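Side-chain contacts in mandelate racemase/muconate lactonizing enzyme (Roseovarius nubinhibens, PDB 2QDD), which is of unknown specific function but binds magnesium and, as a member of the enolase superfamily, probably acts on a carboxylate substrate: residues A[13-18]-A[297-302]; A[151-156]-A[185-190]; A[244-249]-A[253-258]. All blocks are in the same frame, centred on the assembly; numbering follows the deposited sequence.

All three contacts rest on apolar side-chain atoms, but they occupy different places in the fold. Interaction 1 is buried and joins the N-terminal antiparallel sheet to the start of helix 300-311 in the C-terminal domain. Interactions 2 and 3 both lie within the barrel domain, where each sets a loop against a helix: 2 is only partly buried and carries no bond between its segments, whereas 3 is mostly buried and adds a main-chain hydrogen bond at the start of the helix. None shares an element with another, and the centres stand 28 to 33 Å apart. Interaction 3 alone includes a magnesium ligand; interaction 1 lies away from that site.

Interaction 1 (A[13-18]-A[297-302]); sequences LDLPLA and GGTALA
L15 and T299 meet across the interface between the two domains of the enolase superfamily fold, the strand 5-22 of the N-terminal sheet facing the N-terminus of helix 300-311. Their side chains cross at about a right angle, and both methyls of the leucine touch the single methyl of the threonine: L15 CD1 is 3.7 Å from T299 CG2, and L15 CD2 follows at 4.0 Å. L13, two residues back on the same strand, adds a looser approach, its CD2 lying 4.4 Å from T299 CG2. L15 CD1 also stands 4.3 Å from CA of G298, at whose backbone angles (phi 103°) a CB would jam against the carbonyl O of G297. No hydrogen bond links the two segments, and the summed buried area is modest, 109 Å².

T299 is two-sided. With chi1 at 75°, OG1 sits between the backbone N and the carbonyl carbon while CG2 lies anti to the carbonyl carbon, which turns OG1 back to the first turn of the helix and leaves CG2 pointing at the leucines. The hydroxyl is also hydrogen-bonded to E51 OE1 and Y37 OH, two residues of the N-terminal sheet, and E51 OE1 pairs with A302 N as well. Replacing this threonine with an alanine would probably leave L15 facing a gap and the helix start without its cap. That N-cap bond runs from L301 N to T299 OG1, 3.1 Å long with an N-H...O angle of 160°.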
loop_
_atom_site.group_PDB
_atom_site.type_symbol
_atom_site.label_atom_id
_atom_site.label_comp_id
_atom_site.label_asym_id
_atom_site.label_seq_id
_atom_site.Cartn_x
_atom_site.Cartn_y
_atom_site.Cartn_z
ATOM N N LEU A 13 31.599 29.735 -25.629
ATOM C CA LEU A 13 31.740 30.974 -24.886
ATOM C C LEU A 13 32.407 30.660 -23.555
ATOM O O LEU A 13 31.973 29.760 -22.835
ATOM C CB LEU A 13 30.366 31.619 -24.660
ATOM C CG LEU A 13 29.679 32.404 -25.793
ATOM C CD1 LEU A 13 29.034 31.505 -26.851
ATOM C CD2 LEU A 13 28.638 33.346 -25.224
ATOM N N ASP A 14 33.471 31.392 -23.247
ATOM C CA ASP A 14 34.140 31.312 -21.957
ATOM C C ASP A 14 33.621 32.446 -21.079
ATOM O O ASP A 14 33.911 33.618 -21.334
ATOM C CB ASP A 14 35.653 31.454 -22.156
ATOM C CG ASP A 14 36.459 30.742 -21.088
ATOM O OD1 ASP A 14 36.335 31.101 -19.897
ATOM O OD2 ASP A 14 37.233 29.829 -21.448
ATOM N N LEU A 15 32.840 32.103 -20.058
ATOM C CA LEU A 15 32.138 33.112 -19.269
ATOM C C LEU A 15 32.635 33.142 -17.831
ATOM O O LEU A 15 32.252 32.287 -17.033
ATOM C CB LEU A 15 30.631 32.866 -19.270
ATOM C CG LEU A 15 29.849 32.727 -20.569
ATOM C CD1 LEU A 15 28.504 32.142 -20.216
ATOM C CD2 LEU A 15 29.686 34.080 -21.253
ATOM N N PRO A 16 33.481 34.131 -17.493
ATOM C CA PRO A 16 33.975 34.227 -16.121
ATOM C C PRO A 16 32.855 34.593 -15.151
ATOM O O PRO A 16 31.967 35.378 -15.493
ATOM C CB PRO A 16 35.021 35.344 -16.194
ATOM C CG PRO A 16 34.622 36.163 -17.373
ATOM C CD PRO A 16 34.011 35.206 -18.353
ATOM N N LEU A 17 32.891 33.998 -13.966
ATOM C CA LEU A 17 31.970 34.354 -12.896
ATOM C C LEU A 17 32.453 35.592 -12.151
ATOM O O LEU A 17 33.660 35.824 -12.033
ATOM C CB LEU A 17 31.797 33.183 -11.922
ATOM C CG LEU A 17 31.254 31.864 -12.483
ATOM C CD1 LEU A 17 31.514 30.742 -11.500
ATOM C CD2 LEU A 17 29.773 31.955 -12.812
ATOM N N ALA A 18 31.498 36.377 -11.659
ATOM C CA ALA A 18 31.768 37.499 -10.761
ATOM C C ALA A 18 32.338 37.049 -9.410
ATOM O O ALA A 18 33.253 37.679 -8.879
ATOM C CB ALA A 18 30.502 38.327 -10.560
ATOM N N GLY A 297 22.262 27.748 -15.739
ATOM C CA GLY A 297 23.242 28.824 -15.740
ATOM C C GLY A 297 23.392 29.460 -17.102
ATOM O O GLY A 297 22.692 29.095 -18.056
ATOM N N GLY A 298 24.308 30.420 -17.185
ATOM C CA GLY A 298 24.699 31.013 -18.457
ATOM C C GLY A 298 24.104 32.381 -18.698
ATOM O O GLY A 298 23.728 33.083 -17.757
ATOM N N THR A 299 24.016 32.752 -19.971
ATOM C CA THR A 299 23.776 34.135 -20.349
ATOM C C THR A 299 22.287 34.448 -20.334
ATOM O O THR A 299 21.456 33.563 -20.098
ATOM C CB THR A 299 24.345 34.469 -21.749
ATOM O OG1 THR A 299 23.502 33.908 -22.762
ATOM C CG2 THR A 299 25.764 33.950 -21.917
ATOM N N ALA A 300 21.966 35.710 -20.619
ATOM C CA ALA A 300 20.589 36.179 -20.738
ATOM C C ALA A 300 19.794 35.503 -21.858
ATOM O O ALA A 300 18.582 35.667 -21.933
ATOM C CB ALA A 300 20.557 37.704 -20.889
ATOM N N LEU A 301 20.474 34.739 -22.715
ATOM C CA LEU A 301 19.808 33.965 -23.759
ATOM C C LEU A 301 19.001 32.781 -23.187
ATOM O O LEU A 301 17.793 32.686 -23.417
ATOM C CB LEU A 301 20.808 33.516 -24.841
ATOM C CG LEU A 301 20.277 32.799 -26.093
ATOM C CD1 LEU A 301 19.174 33.559 -26.756
ATOM C CD2 LEU A 301 21.346 32.500 -27.106
ATOM N N ALA A 302 19.669 31.906 -22.436
ATOM C CA ALA A 302 19.003 30.867 -21.634
ATOM C C ALA A 302 18.016 31.417 -20.592
ATOM O O ALA A 302 16.927 30.868 -20.424
ATOM C CB ALA A 302 20.040 29.965 -20.960
#

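Interaction 2 (A[151-156]-A[185-190]); sequences GLIAEA and AGLPDG
I153 touches both L187 and P188 with one methyl, CG2, and the contact between the segments consists of these two apolar approaches. The first is to the proline ring: I153 CG2 lies 4.1 Å from P188 CD, and the two side chains cross obliquely. In the second, I153 CG2 is 4.2 Å from L187 CD2, here with the side chains at about a right angle. The torsion decides which branch faces the loop: chi1 of -84° sets CG2 anti to the backbone N and CG1 beside it.

No hydrogen bond crosses between the segments; those of the helix, E155 N to G151 O at 3.1 Å and A156 N to L152 O at 3.0 Å, follow a regular alpha-helical pattern and fix the backbone on which I153 is carried. The contact is plain packing, with 96 Å² buried over both sides.

In the barrel domain, helix 146-159 follows strand 135-141, and residues 185-190 connect helix 173-185 to strand 192-196. I153 also rests on I141 of strand 135-141, while L187 touches H164 of strand 163-167, so helix 146-159 and the 185-190 loop meet over two adjacent parallel strands of the barrel.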
loop_
_atom_site.group_PDB
_atom_site.type_symbol
_atom_site.label_atom_id
_atom_site.label_comp_id
_atom_site.label_asym_id
_atom_site.label_seq_id
_atom_site.Cartn_x
_atom_site.Cartn_y
_atom_site.Cartn_z
ATOM N N GLY A 151 22.946 40.144 7.193
ATOM C CA GLY A 151 23.512 41.347 6.580
ATOM C C GLY A 151 23.453 41.338 5.062
ATOM O O GLY A 151 23.150 42.362 4.444
ATOM N N LEU A 152 23.744 40.181 4.465
ATOM C CA LEU A 152 23.583 39.969 3.023
ATOM C C LEU A 152 22.132 40.082 2.542
ATOM O O LEU A 152 21.886 40.486 1.406
ATOM C CB LEU A 152 24.165 38.613 2.605
ATOM C CG LEU A 152 25.685 38.444 2.495
ATOM C CD1 LEU A 152 26.046 36.966 2.438
ATOM C CD2 LEU A 152 26.260 39.178 1.285
ATOM N N ILE A 153 21.189 39.720 3.413
ATOM C CA ILE A 153 19.751 39.800 3.130
ATOM C C ILE A 153 19.269 41.256 3.109
ATOM O O ILE A 153 18.522 41.658 2.207
ATOM C CB ILE A 153 18.927 38.916 4.132
ATOM C CG1 ILE A 153 18.900 37.460 3.654
ATOM C CG2 ILE A 153 17.499 39.437 4.344
ATOM C CD1 ILE A 153 18.538 36.463 4.736
ATOM N N ALA A 154 19.725 42.040 4.089
ATOM C CA ALA A 154 19.466 43.484 4.144
ATOM C C ALA A 154 20.079 44.240 2.958
ATOM O O ALA A 154 19.490 45.204 2.458
ATOM C CB ALA A 154 19.957 44.064 5.466
ATOM N N GLU A 155 21.252 43.783 2.519
ATOM C CA GLU A 155 21.878 44.240 1.281
ATOM C C GLU A 155 21.025 43.916 0.047
ATOM O O GLU A 155 20.866 44.757 -0.840
ATOM C CB GLU A 155 23.267 43.614 1.146
ATOM C CG GLU A 155 24.198 44.322 0.176
ATOM C CD GLU A 155 25.539 43.616 0.034
ATOM O OE1 GLU A 155 25.879 43.210 -1.101
ATOM O OE2 GLU A 155 26.252 43.466 1.053
ATOM N N ALA A 156 20.481 42.700 0.010
ATOM C CA ALA A 156 19.657 42.233 -1.107
ATOM C C ALA A 156 18.319 42.956 -1.170
ATOM O O ALA A 156 17.834 43.277 -2.258
ATOM C CB ALA A 156 19.443 40.728 -1.013
ATOM N N ALA A 185 13.605 34.369 11.476
ATOM C CA ALA A 185 13.092 35.342 12.441
ATOM C C ALA A 185 13.503 36.784 12.131
ATOM O O ALA A 185 12.878 37.729 12.622
ATOM C CB ALA A 185 13.500 34.960 13.853
ATOM N N GLY A 186 14.543 36.952 11.318
ATOM C CA GLY A 186 15.064 38.278 10.995
ATOM C C GLY A 186 14.843 38.728 9.561
ATOM O O GLY A 186 15.572 39.586 9.056
ATOM N N LEU A 187 13.841 38.152 8.900
ATOM C CA LEU A 187 13.382 38.660 7.609
ATOM C C LEU A 187 12.650 39.993 7.768
ATOM O O LEU A 187 11.883 40.172 8.722
ATOM C CB LEU A 187 12.465 37.650 6.911
ATOM C CG LEU A 187 13.058 36.633 5.933
ATOM C CD1 LEU A 187 11.929 35.867 5.270
ATOM C CD2 LEU A 187 13.943 37.284 4.880
ATOM N N PRO A 188 12.890 40.935 6.834
ATOM C CA PRO A 188 11.986 42.069 6.630
ATOM C C PRO A 188 10.581 41.634 6.200
ATOM O O PRO A 188 10.409 40.529 5.673
ATOM C CB PRO A 188 12.670 42.880 5.520
ATOM C CG PRO A 188 13.662 41.962 4.897
ATOM C CD PRO A 188 14.064 40.988 5.943
ATOM N N ASP A 189 9.597 42.502 6.438
ATOM C CA ASP A 189 8.185 42.167 6.252
ATOM C C ASP A 189 7.833 42.034 4.776
ATOM O O ASP A 189 8.235 42.866 3.957
ATOM C CB ASP A 189 7.288 43.228 6.896
ATOM C CG ASP A 189 7.541 43.385 8.383
ATOM O OD1 ASP A 189 6.841 42.721 9.177
ATOM O OD2 ASP A 189 8.438 44.173 8.756
ATOM N N GLY A 190 7.094 40.975 4.446
ATOM C CA GLY A 190 6.691 40.688 3.065
ATOM C C GLY A 190 7.676 39.830 2.284
ATOM O O GLY A 190 7.352 39.322 1.207
#

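Interaction 3 (A[244-249]-A[253-258]); sequences ECLHEF and LAAWSR
F249 and L253 touch one helical turn apart: both leucine methyls come to the far end of the phenyl ring, L253 CD1 at 3.8 Å from F249 CZ and L253 CD2 at 3.9 Å from F249 CE2. With chi1 at -179° the ring swings out along the helix flank, so that its CE2-CZ side reaches the two leucine methyls obliquely. A second apolar pair, L246 CD2 to A255 CB at 4.2 Å, sets the loop against the helix flank.

The backbone fixes this spacing. L253 N donates to F249 O over 3.0 Å in the carbonyl plane, with a nearly straight N-H...O angle of 173°. Farther along, L253 O accepts twice, from S257 N at 3.1 Å and from S257 OG at 3.1 Å. D251, in the first turn of the helix, turns OD1 back to accept from H247 N and E248 N, and L246 O accepts from R270 NH1; these hold the loop that carries the magnesium ligands D243 and E244.

In the barrel, the loop leads from strand 240-242 into helix 249-258. F249 packs edge-to-face on F283 of helix 274-287, A255 touches L226 of helix 226-233, and L253 meets W256 of a neighbouring subunit.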
loop_
_atom_site.group_PDB
_atom_site.type_symbol
_atom_site.label_atom_id
_atom_site.label_comp_id
_atom_site.label_asym_id
_atom_site.label_seq_id
_atom_site.Cartn_x
_atom_site.Cartn_y
_atom_site.Cartn_z
ATOM N N GLU A 244 17.092 18.843 -8.435
ATOM C CA GLU A 244 18.152 18.173 -9.199
ATOM C C GLU A 244 17.914 16.687 -9.476
ATOM O O GLU A 244 18.505 16.138 -10.403
ATOM C CB GLU A 244 19.510 18.373 -8.523
ATOM C CG GLU A 244 20.017 19.818 -8.565
ATOM C CD GLU A 244 19.637 20.621 -7.327
ATOM O OE1 GLU A 244 18.805 20.140 -6.530
ATOM O OE2 GLU A 244 20.169 21.737 -7.147
ATOM N N CYS A 245 17.054 16.044 -8.684
ATOM C CA CYS A 245 16.749 14.621 -8.870
ATOM C C CYS A 245 15.748 14.351 -9.993
ATOM O O CYS A 245 15.482 13.195 -10.323
ATOM C CB CYS A 245 16.294 13.963 -7.558
ATOM S SG CYS A 245 14.815 14.682 -6.784
ATOM N N LEU A 246 15.203 15.414 -10.579
ATOM C CA LEU A 246 14.113 15.296 -11.541
ATOM C C LEU A 246 14.601 15.457 -12.982
ATOM O O LEU A 246 14.647 16.562 -13.515
ATOM C CB LEU A 246 13.030 16.330 -11.235
ATOM C CG LEU A 246 12.386 16.352 -9.852
ATOM C CD1 LEU A 246 11.804 17.727 -9.630
ATOM C CD2 LEU A 246 11.315 15.279 -9.721
ATOM N N HIS A 247 14.957 14.349 -13.611
ATOM C CA HIS A 247 15.641 14.398 -14.898
ATOM C C HIS A 247 14.676 14.309 -16.076
ATOM O O HIS A 247 14.968 14.817 -17.161
ATOM C CB HIS A 247 16.713 13.306 -14.980
ATOM C CG HIS A 247 17.778 13.432 -13.935
ATOM N ND1 HIS A 247 18.751 14.408 -13.978
ATOM C CD2 HIS A 247 18.014 12.714 -12.811
ATOM C CE1 HIS A 247 19.542 14.284 -12.927
ATOM N NE2 HIS A 247 19.118 13.263 -12.204
ATOM N N GLU A 248 13.535 13.659 -15.856
ATOM C CA GLU A 248 12.524 13.468 -16.897
ATOM C C GLU A 248 11.107 13.420 -16.315
ATOM O O GLU A 248 10.935 13.440 -15.094
ATOM C CB GLU A 248 12.818 12.212 -17.727
ATOM C CG GLU A 248 13.152 10.961 -16.919
ATOM C CD GLU A 248 13.709 9.828 -17.781
ATOM O OE1 GLU A 248 13.516 9.857 -19.018
ATOM O OE2 GLU A 248 14.338 8.904 -17.217
ATOM N N PHE A 249 10.102 13.365 -17.191
ATOM C CA PHE A 249 8.701 13.461 -16.780
ATOM C C PHE A 249 8.290 12.377 -15.780
ATOM O O PHE A 249 7.549 12.651 -14.830
ATOM C CB PHE A 249 7.769 13.449 -17.996
ATOM C CG PHE A 249 6.307 13.569 -17.643
ATOM C CD1 PHE A 249 5.789 14.764 -17.151
ATOM C CD2 PHE A 249 5.448 12.481 -17.798
ATOM C CE1 PHE A 249 4.439 14.874 -16.824
ATOM C CE2 PHE A 249 4.099 12.582 -17.476
ATOM C CZ PHE A 249 3.594 13.781 -16.988
ATOM N N LEU A 253 6.189 12.398 -12.148
ATOM C CA LEU A 253 5.149 11.406 -11.888
ATOM C C LEU A 253 5.400 10.565 -10.638
ATOM O O LEU A 253 4.483 10.324 -9.858
ATOM C CB LEU A 253 5.037 10.479 -13.100
ATOM C CG LEU A 253 3.681 10.285 -13.773
ATOM C CD1 LEU A 253 2.958 11.604 -13.994
ATOM C CD2 LEU A 253 3.865 9.539 -15.089
ATOM N N ALA A 254 6.646 10.124 -10.468
ATOM C CA ALA A 254 7.098 9.432 -9.263
ATOM C C ALA A 254 7.040 10.299 -8.012
ATOM O O ALA A 254 6.568 9.841 -6.973
ATOM C CB ALA A 254 8.508 8.879 -9.462
ATOM N N ALA A 255 7.521 11.540 -8.114
ATOM C CA ALA A 255 7.476 12.496 -6.999
ATOM C C ALA A 255 6.042 12.762 -6.550
ATOM O O ALA A 255 5.759 12.817 -5.352
ATOM C CB ALA A 255 8.162 13.810 -7.387
ATOM N N TRP A 256 5.145 12.905 -7.526
ATOM C CA TRP A 256 3.729 13.143 -7.268
ATOM C C TRP A 256 3.035 11.983 -6.524
ATOM O O TRP A 256 2.336 12.213 -5.533
ATOM C CB TRP A 256 2.981 13.485 -8.569
ATOM C CG TRP A 256 1.510 13.553 -8.355
ATOM C CD1 TRP A 256 0.809 14.584 -7.796
ATOM C CD2 TRP A 256 0.557 12.523 -8.638
ATOM N NE1 TRP A 256 -0.528 14.266 -7.732
ATOM C CE2 TRP A 256 -0.708 13.004 -8.236
ATOM C CE3 TRP A 256 0.650 11.237 -9.188
ATOM C CZ2 TRP A 256 -1.877 12.251 -8.381
ATOM C CZ3 TRP A 256 -0.513 10.483 -9.327
ATOM C CH2 TRP A 256 -1.760 10.993 -8.923
ATOM N N SER A 257 3.230 10.756 -7.007
ATOM C CA SER A 257 2.565 9.587 -6.436
ATOM C C SER A 257 3.098 9.154 -5.066
ATOM O O SER A 257 2.389 8.492 -4.312
ATOM C CB SER A 257 2.564 8.411 -7.420
ATOM O OG SER A 257 3.877 8.064 -7.805
ATOM N N ARG A 258 4.339 9.530 -4.750
ATOM C CA ARG A 258 4.912 9.316 -3.417
ATOM C C ARG A 258 4.506 10.404 -2.422
ATOM O O ARG A 258 4.682 10.234 -1.218
ATOM C CB ARG A 258 6.442 9.258 -3.479
ATOM C CG ARG A 258 7.024 8.016 -4.119
ATOM C CD ARG A 258 8.444 8.297 -4.587
ATOM N NE ARG A 258 9.221 7.078 -4.805
ATOM C CZ ARG A 258 9.943 6.463 -3.871
ATOM N NH1 ARG A 258 10.612 5.361 -4.179
ATOM N NH2 ARG A 258 9.994 6.939 -2.631
#